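Local coordinates for protein alternansucrase (Leuconostoc mesenteroides, PDB 6HVG) that belongs to glycoside hydrolase family 70, large multidomain proteins with a TIM-barrel-clan domain, and carries choline-binding-type repeats and a bound calcium ion, at residues Val228-Ser231 and Ser232-Tyr236; Tyr668-Gln671 and Gln672-Gln676; Ile769-Asn772 and Met773-Phe777; Lys934-Lys937 and Asn938-Tyr941; Ile973-Lys976 and Thr977-Phe980. All coordinates share one frame; numbering follows the deposited sequence.

Overall arrangement
Turns, a helix end and a strand corner are sampled here in order along the chain, none of them touching another. Contact 1 closes the hairpin of strands 226-229 and 235-238, amid choline-binding-type repeats, and its centre lies about 65 Å from that of contact 2, on the opposite side of the chain's centre. Contacts 2 to 5 fall in the family 70 region. Contact 2 ends helix 665-671 ahead of barrel strand 678-679, while contact 3 lies in the loop between helices 757-766 and 779-793. Contacts 4 and 5, centres about 18 Å apart and the closest pair, both reach the large antiparallel sheet containing strands 940-947 and 977-982. The five thus shape separate places in the fold.

Contact 1: residues Val228-Ser231 and Ser232-Tyr236; sequences VADS and SGQTY
Asp-230 turns its carboxylate back across the hairpin end toward Gln-234. OD1 of Asp-230 accepts the backbone N of Gln-234 at 3.1 Å, met from above the carboxylate plane, and also takes a weak, bent bond from Ser-232 N. A second weak bond joins Asp-230 OD2 to NE2 of Gln-234 at 3.1 Å, with the carboxylate and amide planes 49° apart. CG of Asp-230 sits between its own N and carbonyl carbon (chi1 76°), which swings the acid over the turn; aspartate suits this place because its short chain brings two acceptors to the donors gathered there. OD2 also lies in the plane of the Tyr-236 ring, at its edge, 3.8 Å from CE1 of Tyr-236.

Beneath these side chains runs a type I turn from Asp-230 to Gly-233, where Gly-233 N bonds to Asp-230 O at 3.2 Å. Gly-233 adopts positive phi, easily reached without a side chain, and Asp-230 N then bonds to Gln-234 O at 2.8 Å: a type I turn with a G1 beta bulge. Val-228 and Tyr-236 follow as an antiparallel hydrogen-bonded pair.

Outside the hairpin, Ser-231 OG bonds to Asn-205 ND2. Tyr-236 and Asp-230 rest on Val-206, so the hairpin of strands 226-229 and 235-238 touches strand 205-209, and through the backbone of Thr-235 it bonds to the later loop at Gln-264.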
loop_
_atom_site.group_PDB
_atom_site.type_symbol
_atom_site.label_atom_id
_atom_site.label_comp_id
_atom_site.label_asym_id
_atom_site.label_seq_id
_atom_site.Cartn_x
_atom_site.Cartn_y
_atom_site.Cartn_z
ATOM N N VAL A 228 -19.983 -10.691 -34.169
ATOM C CA VAL A 228 -18.903 -11.576 -33.715
ATOM C C VAL A 228 -17.590 -11.246 -34.413
ATOM O O VAL A 228 -17.556 -10.971 -35.622
ATOM C CB VAL A 228 -19.190 -13.064 -33.968
ATOM C CG1 VAL A 228 -18.262 -13.922 -33.119
ATOM C CG2 VAL A 228 -20.637 -13.390 -33.661
ATOM N N ALA A 229 -16.509 -11.281 -33.641
ATOM C CA ALA A 229 -15.182 -11.119 -34.206
ATOM C C ALA A 229 -14.607 -12.502 -34.335
ATOM O O ALA A 229 -14.765 -13.311 -33.415
ATOM C CB ALA A 229 -14.308 -10.262 -33.303
ATOM N N ASP A 230 -13.960 -12.781 -35.471
ATOM C CA ASP A 230 -13.323 -14.080 -35.673
ATOM C C ASP A 230 -11.871 -14.091 -35.165
ATOM O O ASP A 230 -11.393 -13.103 -34.602
ATOM C CB ASP A 230 -13.461 -14.548 -37.130
ATOM C CG ASP A 230 -12.524 -13.831 -38.095
ATOM O OD1 ASP A 230 -11.619 -13.090 -37.652
ATOM O OD2 ASP A 230 -12.701 -14.014 -39.324
ATOM N N SER A 231 -11.196 -15.222 -35.334
ATOM C CA SER A 231 -9.812 -15.404 -34.888
ATOM C C SER A 231 -8.860 -14.324 -35.409
ATOM O O SER A 231 -8.023 -13.835 -34.670
ATOM C CB SER A 231 -9.298 -16.788 -35.320
ATOM O OG SER A 231 -9.898 -17.830 -34.565
ATOM N N SER A 232 -9.009 -13.942 -36.674
ATOM C CA SER A 232 -8.111 -12.977 -37.324
ATOM C C SER A 232 -8.444 -11.506 -37.066
ATOM O O SER A 232 -7.893 -10.634 -37.734
ATOM C CB SER A 232 -8.110 -13.214 -38.836
ATOM O OG SER A 232 -8.014 -14.602 -39.103
ATOM N N GLY A 233 -9.347 -11.223 -36.128
ATOM C CA GLY A 233 -9.733 -9.841 -35.812
ATOM C C GLY A 233 -10.672 -9.179 -36.812
ATOM O O GLY A 233 -10.752 -7.965 -36.862
ATOM N N GLN A 234 -11.376 -9.978 -37.607
ATOM C CA GLN A 234 -12.420 -9.469 -38.493
ATOM C C GLN A 234 -13.805 -9.599 -37.833
ATOM O O GLN A 234 -14.035 -10.494 -37.010
ATOM C CB GLN A 234 -12.413 -10.232 -39.817
ATOM C CG GLN A 234 -11.168 -10.045 -40.683
ATOM C CD GLN A 234 -11.090 -11.068 -41.820
ATOM O OE1 GLN A 234 -10.950 -10.720 -42.992
ATOM N NE2 GLN A 234 -11.187 -12.341 -41.468
ATOM N N THR A 235 -14.718 -8.710 -38.219
ATOM C CA THR A 235 -16.043 -8.633 -37.616
ATOM C C THR A 235 -17.167 -8.844 -38.635
ATOM O O THR A 235 -17.192 -8.223 -39.708
ATOM C CB THR A 235 -16.251 -7.257 -36.951
ATOM O OG1 THR A 235 -15.266 -7.066 -35.936
ATOM C CG2 THR A 235 -17.613 -7.151 -36.320
ATOM N N TYR A 236 -18.117 -9.698 -38.248
ATOM C CA TYR A 236 -19.330 -9.960 -39.028
ATOM C C TYR A 236 -20.545 -9.527 -38.231
ATOM O O TYR A 236 -20.484 -9.515 -37.006
ATOM C CB TYR A 236 -19.500 -11.444 -39.292
ATOM C CG TYR A 236 -18.435 -12.071 -40.138
ATOM C CD1 TYR A 236 -17.197 -12.387 -39.609
ATOM C CD2 TYR A 236 -18.685 -12.393 -41.455
ATOM C CE1 TYR A 236 -16.224 -12.988 -40.377
ATOM C CE2 TYR A 236 -17.719 -12.979 -42.232
ATOM C CZ TYR A 236 -16.495 -13.286 -41.686
ATOM O OH TYR A 236 -15.544 -13.889 -42.465
#

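Contact 2: residues Tyr668-Gln671 and Gln672-Gln676; sequences YVNQ and QGNAQ
The side-chain bond from Asn-674 ND2 to Asn-670 OD1, 2.8 Å long with an angle of 158° at the hydrogen, ties the loop back to the last turn of the helix. OD1 of Asn-670 lies in the amide plane of Asn-674, and ND2 is slightly tilted from the carbonyl plane of Asn-670. The two amide planes themselves are inclined at 44°. Asn-670 reaches this position with CG opposite its backbone N (chi1 -173°).

The oxygen of the same amide, Asn-674 OD1, rests on Val-669 CG1 at 3.5 Å. That same methyl meets Gln-676 O, and the branched side chain, facing Leu-658 of strand 657-658, suits this buried spot. On another side of the helix Gln-672 holds its CG beside its own backbone N and so over one face of the Tyr-668 ring, a CH-pi contact with CG 3.9 Å from the ring centroid. Here the aliphatic part of a glutamine does the packing. Pro-559 and Ile-562 also touch Tyr-668.

Backbone bonds end the helix. Gln-672 N reaches Tyr-668 O at 3.0 Å, the final helical step; then Asn-674 N bonds to Val-669 O at 2.9 Å, and Gly-673 N makes a weak bond to Asn-670 O. Gly-673 has strongly positive phi, at angles where any side chain would crowd the preceding carbonyl. Asn-674 is also left-handed, a conformation asparagine tolerates well. The last two bonds, with Gly-673 as C-prime residue, make a Schellman motif, closing helix 665-671 before strand 678-679 of the eight-stranded parallel barrel sheet.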
loop_
_atom_site.group_PDB
_atom_site.type_symbol
_atom_site.label_atom_id
_atom_site.label_comp_id
_atom_site.label_asym_id
_atom_site.label_seq_id
_atom_site.Cartn_x
_atom_site.Cartn_y
_atom_site.Cartn_z
ATOM N N TYR A 668 24.880 -1.131 8.981
ATOM C CA TYR A 668 24.680 -0.080 9.977
ATOM C C TYR A 668 24.643 -0.676 11.382
ATOM O O TYR A 668 25.386 -0.256 12.252
ATOM C CB TYR A 668 23.374 0.679 9.732
ATOM C CG TYR A 668 23.098 1.737 10.777
ATOM C CD1 TYR A 668 22.425 1.426 11.955
ATOM C CD2 TYR A 668 23.513 3.040 10.590
ATOM C CE1 TYR A 668 22.198 2.388 12.923
ATOM C CE2 TYR A 668 23.277 4.006 11.542
ATOM C CZ TYR A 668 22.623 3.692 12.706
ATOM O OH TYR A 668 22.419 4.683 13.641
ATOM N N VAL A 669 23.775 -1.661 11.594
ATOM C CA VAL A 669 23.574 -2.242 12.910
ATOM C C VAL A 669 24.900 -2.764 13.476
ATOM O O VAL A 669 25.198 -2.600 14.654
ATOM C CB VAL A 669 22.507 -3.364 12.864
ATOM C CG1 VAL A 669 22.468 -4.149 14.179
ATOM C CG2 VAL A 669 21.123 -2.802 12.546
ATOM N N ASN A 670 25.696 -3.382 12.621
ATOM C CA ASN A 670 26.991 -3.926 13.009
ATOM C C ASN A 670 28.013 -2.833 13.339
ATOM O O ASN A 670 28.817 -3.006 14.249
ATOM C CB ASN A 670 27.526 -4.843 11.901
ATOM C CG ASN A 670 28.779 -5.576 12.307
ATOM O OD1 ASN A 670 28.780 -6.334 13.252
ATOM N ND2 ASN A 670 29.845 -5.348 11.593
ATOM N N GLN A 671 27.987 -1.718 12.604
ATOM C CA GLN A 671 28.836 -0.564 12.932
ATOM C C GLN A 671 28.463 -0.010 14.298
ATOM O O GLN A 671 29.333 0.402 15.061
ATOM C CB GLN A 671 28.718 0.546 11.894
ATOM C CG GLN A 671 29.451 0.323 10.580
ATOM C CD GLN A 671 29.035 1.359 9.521
ATOM O OE1 GLN A 671 29.248 2.572 9.699
ATOM N NE2 GLN A 671 28.436 0.892 8.418
ATOM N N GLN A 672 27.170 -0.007 14.614
ATOM C CA GLN A 672 26.707 0.508 15.887
ATOM C C GLN A 672 26.709 -0.534 17.027
ATOM O O GLN A 672 26.177 -0.275 18.097
ATOM C CB GLN A 672 25.329 1.133 15.716
ATOM C CG GLN A 672 25.279 2.272 14.704
ATOM C CD GLN A 672 26.251 3.406 15.007
ATOM O OE1 GLN A 672 26.273 3.940 16.111
ATOM N NE2 GLN A 672 27.042 3.785 14.017
ATOM N N GLY A 673 27.323 -1.691 16.811
ATOM C CA GLY A 673 27.589 -2.645 17.893
ATOM C C GLY A 673 26.547 -3.732 18.129
ATOM O O GLY A 673 26.586 -4.404 19.147
ATOM N N ASN A 674 25.623 -3.918 17.185
ATOM C CA ASN A 674 24.620 -4.963 17.286
ATOM C C ASN A 674 23.836 -4.995 18.607
ATOM O O ASN A 674 23.711 -6.038 19.224
ATOM C CB ASN A 674 25.286 -6.314 17.022
ATOM C CG ASN A 674 25.824 -6.417 15.613
ATOM O OD1 ASN A 674 25.070 -6.470 14.645
ATOM N ND2 ASN A 674 27.121 -6.474 15.491
ATOM N N ALA A 675 23.314 -3.853 19.040
ATOM C CA ALA A 675 22.480 -3.779 20.260
ATOM C C ALA A 675 21.184 -4.583 20.143
ATOM O O ALA A 675 20.663 -5.081 21.130
ATOM C CB ALA A 675 22.172 -2.330 20.602
ATOM N N GLN A 676 20.663 -4.688 18.929
ATOM C CA GLN A 676 19.560 -5.599 18.611
ATOM C C GLN A 676 19.955 -6.353 17.345
ATOM O O GLN A 676 20.686 -5.817 16.509
ATOM C CB GLN A 676 18.259 -4.839 18.344
ATOM C CG GLN A 676 17.799 -3.907 19.456
ATOM C CD GLN A 676 18.428 -2.521 19.380
ATOM O OE1 GLN A 676 18.897 -2.099 18.321
ATOM N NE2 GLN A 676 18.519 -1.844 20.530
#

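Contact 3: residues Ile769-Asn772 and Met773-Phe777; sequences IIKN and MQDTF
Asp-775 reaches back to Lys-771 by a hydrogen bond from the backbone: Lys-771 N donates a hydrogen bond to Asp-775 OD2 at 3.1 Å, nearly straight at 167°. The carboxylate is met on its anti side, a little out of its plane. The second hydrogen bond is backbone to backbone, Asp-775 N to Asn-772 O at 3.0 Å, with the donor standing well above the carbonyl plane, as the tight turn obliges. Aspartate fits here because its short side chain can grip the amide just before the turn while its own N-H closes it.

Charge adds only a diffuse term. Lys-771 NZ stays 5.5 Å from Asp-775 OD2, too far for contact, yet its positive charge would probably favour the carboxylate's negative charge weakly.

Apolar contact is made by Ile-770 and Phe-777, whose side chains cross obliquely with CG2 of Ile-770 lying 3.8 Å from CB of Phe-777. The Ile-770 torsion (chi1 58°) puts CG2 opposite the carbonyl carbon, beside the backbone N, where it meets Phe-777. Both residues are buried: Ile-770 also touches Ile-765, and the Phe-777 ring packs edge-to-face with Phe-1105. Beside the turn, Gln-774 OE1 comes within 3.5 Å of CB of Asn-772, while Gln-774 NE2 bonds to Trp-529 O. Met-773 lays its flexible side chain against Ile-765 and Asp-758.

A type I beta turn thus forms at Asn-772 to Asp-775, tied by the Asp-775 carboxylate to the residue before it, Lys-771, within the irregular connection between helices 757-766 and 779-793.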
loop_
_atom_site.group_PDB
_atom_site.type_symbol
_atom_site.label_atom_id
_atom_site.label_comp_id
_atom_site.label_asym_id
_atom_site.label_seq_id
_atom_site.Cartn_x
_atom_site.Cartn_y
_atom_site.Cartn_z
ATOM N N ILE A 769 -15.019 -12.418 -1.716
ATOM C CA ILE A 769 -15.356 -12.002 -0.353
ATOM C C ILE A 769 -15.067 -10.515 -0.129
ATOM O O ILE A 769 -15.802 -9.834 0.578
ATOM C CB ILE A 769 -14.626 -12.873 0.675
ATOM C CG1 ILE A 769 -15.013 -14.327 0.425
ATOM C CG2 ILE A 769 -14.989 -12.429 2.094
ATOM C CD1 ILE A 769 -14.648 -15.271 1.547
ATOM N N ILE A 770 -14.016 -10.022 -0.765
ATOM C CA ILE A 770 -13.734 -8.598 -0.802
ATOM C C ILE A 770 -13.297 -8.273 -2.208
ATOM O O ILE A 770 -12.963 -9.170 -2.991
ATOM C CB ILE A 770 -12.614 -8.206 0.167
ATOM C CG1 ILE A 770 -11.328 -8.985 -0.156
ATOM C CG2 ILE A 770 -13.058 -8.461 1.591
ATOM C CD1 ILE A 770 -10.155 -8.626 0.729
ATOM N N LYS A 771 -13.251 -6.988 -2.525
ATOM C CA LYS A 771 -12.814 -6.563 -3.851
ATOM C C LYS A 771 -11.357 -6.091 -3.856
ATOM O O LYS A 771 -10.587 -6.464 -4.735
ATOM C CB LYS A 771 -13.768 -5.499 -4.370
ATOM C CG LYS A 771 -15.205 -6.017 -4.378
ATOM C CD LYS A 771 -16.213 -5.042 -4.991
ATOM C CE LYS A 771 -17.639 -5.599 -4.943
ATOM N NZ LYS A 771 -18.090 -5.988 -3.572
ATOM N N ASN A 772 -10.979 -5.316 -2.844
ATOM C CA ASN A 772 -9.639 -4.712 -2.779
ATOM C C ASN A 772 -8.877 -5.129 -1.530
ATOM O O ASN A 772 -9.477 -5.407 -0.495
ATOM C CB ASN A 772 -9.750 -3.184 -2.752
ATOM C CG ASN A 772 -10.134 -2.594 -4.085
ATOM O OD1 ASN A 772 -10.654 -3.280 -4.951
ATOM N ND2 ASN A 772 -9.877 -1.311 -4.253
ATOM N N MET A 773 -7.552 -5.092 -1.603
ATOM C CA MET A 773 -6.697 -5.440 -0.455
ATOM C C MET A 773 -6.907 -4.486 0.726
ATOM O O MET A 773 -6.804 -4.899 1.902
ATOM C CB MET A 773 -5.224 -5.462 -0.876
ATOM C CG MET A 773 -4.928 -6.472 -1.981
ATOM S SD MET A 773 -4.498 -8.125 -1.397
ATOM C CE MET A 773 -2.759 -7.887 -1.026
ATOM N N GLN A 774 -7.228 -3.225 0.431
ATOM C CA GLN A 774 -7.477 -2.223 1.496
ATOM C C GLN A 774 -8.915 -2.208 1.984
ATOM O O GLN A 774 -9.244 -1.479 2.919
ATOM C CB GLN A 774 -7.136 -0.819 1.026
ATOM C CG GLN A 774 -5.819 -0.688 0.293
ATOM C CD GLN A 774 -5.979 -0.733 -1.206
ATOM O OE1 GLN A 774 -6.843 -1.428 -1.728
ATOM N NE2 GLN A 774 -5.133 0.001 -1.904
ATOM N N ASP A 775 -9.766 -2.993 1.325
ATOM C CA ASP A 775 -11.162 -3.145 1.703
ATOM C C ASP A 775 -11.296 -3.597 3.176
ATOM O O ASP A 775 -10.480 -4.368 3.663
ATOM C CB ASP A 775 -11.799 -4.181 0.770
ATOM C CG ASP A 775 -13.100 -3.729 0.153
ATOM O OD1 ASP A 775 -13.496 -2.555 0.356
ATOM O OD2 ASP A 775 -13.709 -4.567 -0.566
ATOM N N THR A 776 -12.325 -3.110 3.862
ATOM C CA THR A 776 -12.619 -3.529 5.219
ATOM C C THR A 776 -13.361 -4.862 5.207
ATOM O O THR A 776 -14.374 -4.997 4.520
ATOM C CB THR A 776 -13.506 -2.496 5.923
ATOM O OG1 THR A 776 -12.774 -1.292 6.050
ATOM C CG2 THR A 776 -13.872 -2.907 7.353
ATOM N N PHE A 777 -12.886 -5.831 5.995
ATOM C CA PHE A 777 -13.560 -7.114 6.082
ATOM C C PHE A 777 -13.910 -7.422 7.529
ATOM O O PHE A 777 -13.183 -7.061 8.445
ATOM C CB PHE A 777 -12.775 -8.273 5.418
ATOM C CG PHE A 777 -11.385 -8.441 5.906
ATOM C CD1 PHE A 777 -11.130 -9.184 7.044
ATOM C CD2 PHE A 777 -10.335 -7.895 5.203
ATOM C CE1 PHE A 777 -9.854 -9.352 7.510
ATOM C CE2 PHE A 777 -9.043 -8.076 5.638
ATOM C CZ PHE A 777 -8.799 -8.805 6.799
#

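Contact 4: residues Lys934-Lys937 and Asn938-Tyr941; sequences KAHK and NQLY
His-936 and Gln-939 are the first and last residues of a type II beta turn that leads into strand 940-947 of the large antiparallel sheet. Asn-938, third in the turn, has the positive phi (61°) that asparagine accepts readily, and Lys-937 before it extends its long chain outward.

One polar bond joins the two end side chains: His-936 ND1 donates to Gln-939 OE1 at 2.8 Å, standing above the amide carbonyl plane rather than on a lone pair. The side chains run side by side, the chi1 of Gln-939 (-173°) helping to bring its amide alongside. Gln-939 NE2 in turn bonds to Lys-906 O. Likewise His-936 NE2 bonds to Phe-886 O; both imidazole nitrogens then act as donors, which would be consistent with a protonated ring.

Aromatic packing completes the contact. Tyr-941 offers its edge to the face of His-936 in an offset edge-to-face pair, centroids 5.8 Å apart and planes at 63°. Histidine thus serves polar and stacking needs at once. Thr-966 lies beside the turn's two ends, its OG1 placed to bond either His-936 O or Gln-939 O, sharing one hydrogen. The Tyr-941 hydroxyl, OH, ends over the imidazole face, while Gln-939 OE1 lies at that ring's edge.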
loop_
_atom_site.group_PDB
_atom_site.type_symbol
_atom_site.label_atom_id
_atom_site.label_comp_id
_atom_site.label_asym_id
_atom_site.label_seq_id
_atom_site.Cartn_x
_atom_site.Cartn_y
_atom_site.Cartn_z
ATOM N N LYS A 934 35.663 -36.021 7.720
ATOM C CA LYS A 934 36.692 -36.974 8.154
ATOM C C LYS A 934 36.703 -37.216 9.670
ATOM O O LYS A 934 37.451 -38.056 10.168
ATOM C CB LYS A 934 38.064 -36.486 7.655
ATOM C CG LYS A 934 38.089 -36.322 6.130
ATOM C CD LYS A 934 39.350 -36.835 5.442
ATOM C CE LYS A 934 39.073 -37.334 4.021
ATOM N NZ LYS A 934 38.669 -36.220 3.115
ATOM N N ALA A 935 35.891 -36.460 10.403
ATOM C CA ALA A 935 35.572 -36.781 11.790
ATOM C C ALA A 935 34.506 -37.866 11.911
ATOM O O ALA A 935 34.232 -38.311 13.007
ATOM C CB ALA A 935 35.141 -35.522 12.527
ATOM N N HIS A 936 33.920 -38.296 10.795
ATOM C CA HIS A 936 32.893 -39.334 10.806
ATOM C C HIS A 936 33.159 -40.448 9.803
ATOM O O HIS A 936 32.259 -40.820 9.050
ATOM C CB HIS A 936 31.531 -38.708 10.516
ATOM C CG HIS A 936 31.115 -37.706 11.534
ATOM N ND1 HIS A 936 30.318 -38.036 12.602
ATOM C CD2 HIS A 936 31.400 -36.393 11.662
ATOM C CE1 HIS A 936 30.122 -36.963 13.345
ATOM N NE2 HIS A 936 30.761 -35.952 12.791
ATOM N N LYS A 937 34.382 -40.990 9.821
ATOM C CA LYS A 937 34.735 -42.094 8.937
ATOM C C LYS A 937 34.009 -43.342 9.389
ATOM O O LYS A 937 33.890 -43.604 10.591
ATOM C CB LYS A 937 36.246 -42.364 8.926
ATOM C CG LYS A 937 37.117 -41.159 8.640
ATOM C CD LYS A 937 38.596 -41.514 8.598
ATOM C CE LYS A 937 39.432 -40.314 8.176
ATOM N NZ LYS A 937 40.863 -40.456 8.524
ATOM N N ASN A 938 33.501 -44.094 8.406
ATOM C CA ASN A 938 32.914 -45.438 8.623
ATOM C C ASN A 938 31.688 -45.501 9.555
ATOM O O ASN A 938 31.222 -46.565 9.914
ATOM C CB ASN A 938 34.009 -46.387 9.098
ATOM C CG ASN A 938 35.181 -46.433 8.120
ATOM O OD1 ASN A 938 36.315 -46.103 8.479
ATOM N ND2 ASN A 938 34.899 -46.781 6.868
ATOM N N GLN A 939 31.134 -44.344 9.874
ATOM C CA GLN A 939 30.033 -44.231 10.812
ATOM C C GLN A 939 28.681 -44.568 10.170
ATOM O O GLN A 939 28.467 -44.332 8.987
ATOM C CB GLN A 939 29.985 -42.800 11.344
ATOM C CG GLN A 939 28.994 -42.584 12.466
ATOM C CD GLN A 939 29.417 -41.472 13.395
ATOM O OE1 GLN A 939 30.411 -40.780 13.158
ATOM N NE2 GLN A 939 28.661 -41.295 14.466
ATOM N N LEU A 940 27.768 -45.099 10.973
ATOM C CA LEU A 940 26.418 -45.389 10.520
ATOM C C LEU A 940 25.556 -44.178 10.741
ATOM O O LEU A 940 25.560 -43.590 11.838
ATOM C CB LEU A 940 25.831 -46.575 11.275
ATOM C CG LEU A 940 24.613 -47.234 10.623
ATOM C CD1 LEU A 940 25.015 -47.928 9.327
ATOM C CD2 LEU A 940 23.948 -48.244 11.542
ATOM N N TYR A 941 24.826 -43.800 9.696
ATOM C CA TYR A 941 23.886 -42.685 9.751
ATOM C C TYR A 941 22.458 -43.191 9.455
ATOM O O TYR A 941 22.279 -44.164 8.741
ATOM C CB TYR A 941 24.297 -41.596 8.754
ATOM C CG TYR A 941 25.374 -40.669 9.262
ATOM C CD1 TYR A 941 26.698 -41.069 9.320
ATOM C CD2 TYR A 941 25.069 -39.386 9.685
ATOM C CE1 TYR A 941 27.675 -40.225 9.801
ATOM C CE2 TYR A 941 26.046 -38.534 10.161
ATOM C CZ TYR A 941 27.348 -38.965 10.219
ATOM O OH TYR A 941 28.299 -38.105 10.708
#

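Contact 5: residues Ile973-Lys976 and Thr977-Phe980; sequences IFHK and TNTF
Asn-978 folds its amide against the backbone of His-975, its side chain crossing that of the histidine at about a right angle. CG lies beside its own backbone N, and this turns the amide back toward the preceding strand. OD1 of Asn-978 accepts His-975 N at 3.1 Å, almost straight at 166°, while ND2 of Asn-978 donates to His-975 O at 2.6 Å with a more bent angle of 130°. His-975 N is tilted from the carbonyl plane of the Asn-978 amide, and ND2 stands above the carbonyl plane of His-975.

The side chains of Phe-974 and Phe-980 also cross at about a right angle, CE2 of Phe-974 meeting CZ of Phe-980 at 4.0 Å. Both rings pack edge-to-face on Trp-1007, and Leu-964 touches each, so phenylalanines suit this buried side. CB of Asn-978 covers one face of the Phe-980 ring toward its rim, linking the polar and apolar halves.

The two strands meet at a corner, 125° between their directions, where Lys-976 holds near-helical angles. Strand 971-975 pairs with 927-931, but 977-982 belongs to the large antiparallel sheet.

Since an asparagine amide carries donor and acceptor together, it can stand in for a peptide group, satisfying both N and O of His-975 where the chain changes sheet; ND2 adds a weak bond to Tyr-990 O.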
loop_
_atom_site.group_PDB
_atom_site.type_symbol
_atom_site.label_atom_id
_atom_site.label_comp_id
_atom_site.label_asym_id
_atom_site.label_seq_id
_atom_site.Cartn_x
_atom_site.Cartn_y
_atom_site.Cartn_z
ATOM N N ILE A 973 27.155 -41.965 0.214
ATOM C CA ILE A 973 26.919 -41.955 -1.236
ATOM C C ILE A 973 25.470 -42.355 -1.546
ATOM O O ILE A 973 24.944 -43.307 -0.980
ATOM C CB ILE A 973 27.889 -42.870 -2.012
ATOM C CG1 ILE A 973 29.320 -42.800 -1.444
ATOM C CG2 ILE A 973 27.863 -42.505 -3.496
ATOM C CD1 ILE A 973 30.089 -41.560 -1.815
ATOM N N PHE A 974 24.835 -41.621 -2.454
ATOM C CA PHE A 974 23.455 -41.886 -2.839
ATOM C C PHE A 974 23.357 -42.066 -4.348
ATOM O O PHE A 974 24.062 -41.398 -5.106
ATOM C CB PHE A 974 22.537 -40.733 -2.431
ATOM C CG PHE A 974 22.379 -40.562 -0.946
ATOM C CD1 PHE A 974 23.311 -39.846 -0.218
ATOM C CD2 PHE A 974 21.286 -41.113 -0.280
ATOM C CE1 PHE A 974 23.155 -39.675 1.149
ATOM C CE2 PHE A 974 21.120 -40.947 1.090
ATOM C CZ PHE A 974 22.054 -40.229 1.807
ATOM N N HIS A 975 22.466 -42.959 -4.765
ATOM C CA HIS A 975 22.279 -43.298 -6.178
ATOM C C HIS A 975 20.831 -43.028 -6.579
ATOM O O HIS A 975 19.992 -42.723 -5.722
ATOM C CB HIS A 975 22.627 -44.777 -6.423
ATOM C CG HIS A 975 23.997 -45.164 -5.956
ATOM N ND1 HIS A 975 25.110 -45.074 -6.762
ATOM C CD2 HIS A 975 24.434 -45.632 -4.762
ATOM C CE1 HIS A 975 26.176 -45.465 -6.086
ATOM N NE2 HIS A 975 25.794 -45.809 -4.870
ATOM N N LYS A 976 20.532 -43.196 -7.867
ATOM C CA LYS A 976 19.159 -43.089 -8.360
ATOM C C LYS A 976 18.257 -44.033 -7.570
ATOM O O LYS A 976 17.184 -43.656 -7.124
ATOM C CB LYS A 976 19.091 -43.402 -9.864
ATOM C CG LYS A 976 17.706 -43.251 -10.496
ATOM C CD LYS A 976 17.693 -43.662 -11.966
ATOM C CE LYS A 976 16.330 -43.430 -12.609
ATOM N NZ LYS A 976 15.308 -44.426 -12.148
ATOM N N THR A 977 18.708 -45.265 -7.410
ATOM C CA THR A 977 17.974 -46.260 -6.653
ATOM C C THR A 977 18.843 -46.659 -5.466
ATOM O O THR A 977 20.060 -46.814 -5.601
ATOM C CB THR A 977 17.590 -47.446 -7.566
ATOM O OG1 THR A 977 16.421 -48.084 -7.040
ATOM C CG2 THR A 977 18.759 -48.450 -7.742
ATOM N N ASN A 978 18.233 -46.787 -4.296
ATOM C CA ASN A 978 18.974 -47.145 -3.089
ATOM C C ASN A 978 18.298 -48.289 -2.356
ATOM O O ASN A 978 17.063 -48.364 -2.302
ATOM C CB ASN A 978 19.107 -45.935 -2.143
ATOM C CG ASN A 978 19.907 -44.785 -2.741
ATOM O OD1 ASN A 978 21.128 -44.670 -2.523
ATOM N ND2 ASN A 978 19.223 -43.917 -3.501
ATOM N N THR A 979 19.116 -49.167 -1.789
ATOM C CA THR A 979 18.619 -50.221 -0.934
ATOM C C THR A 979 19.231 -50.021 0.469
ATOM O O THR A 979 20.406 -50.302 0.699
ATOM C CB THR A 979 18.914 -51.619 -1.528
ATOM O OG1 THR A 979 20.314 -51.893 -1.472
ATOM C CG2 THR A 979 18.446 -51.721 -2.999
ATOM N N PHE A 980 18.425 -49.483 1.384
ATOM C CA PHE A 980 18.875 -49.170 2.741
ATOM C C PHE A 980 18.438 -50.275 3.656
ATOM O O PHE A 980 17.386 -50.900 3.423
ATOM C CB PHE A 980 18.233 -47.888 3.270
ATOM C CG PHE A 980 18.526 -46.665 2.451
ATOM C CD1 PHE A 980 19.827 -46.334 2.102
ATOM C CD2 PHE A 980 17.496 -45.826 2.065
ATOM C CE1 PHE A 980 20.083 -45.199 1.373
ATOM C CE2 PHE A 980 17.744 -44.693 1.337
ATOM C CZ PHE A 980 19.040 -44.378 0.988
#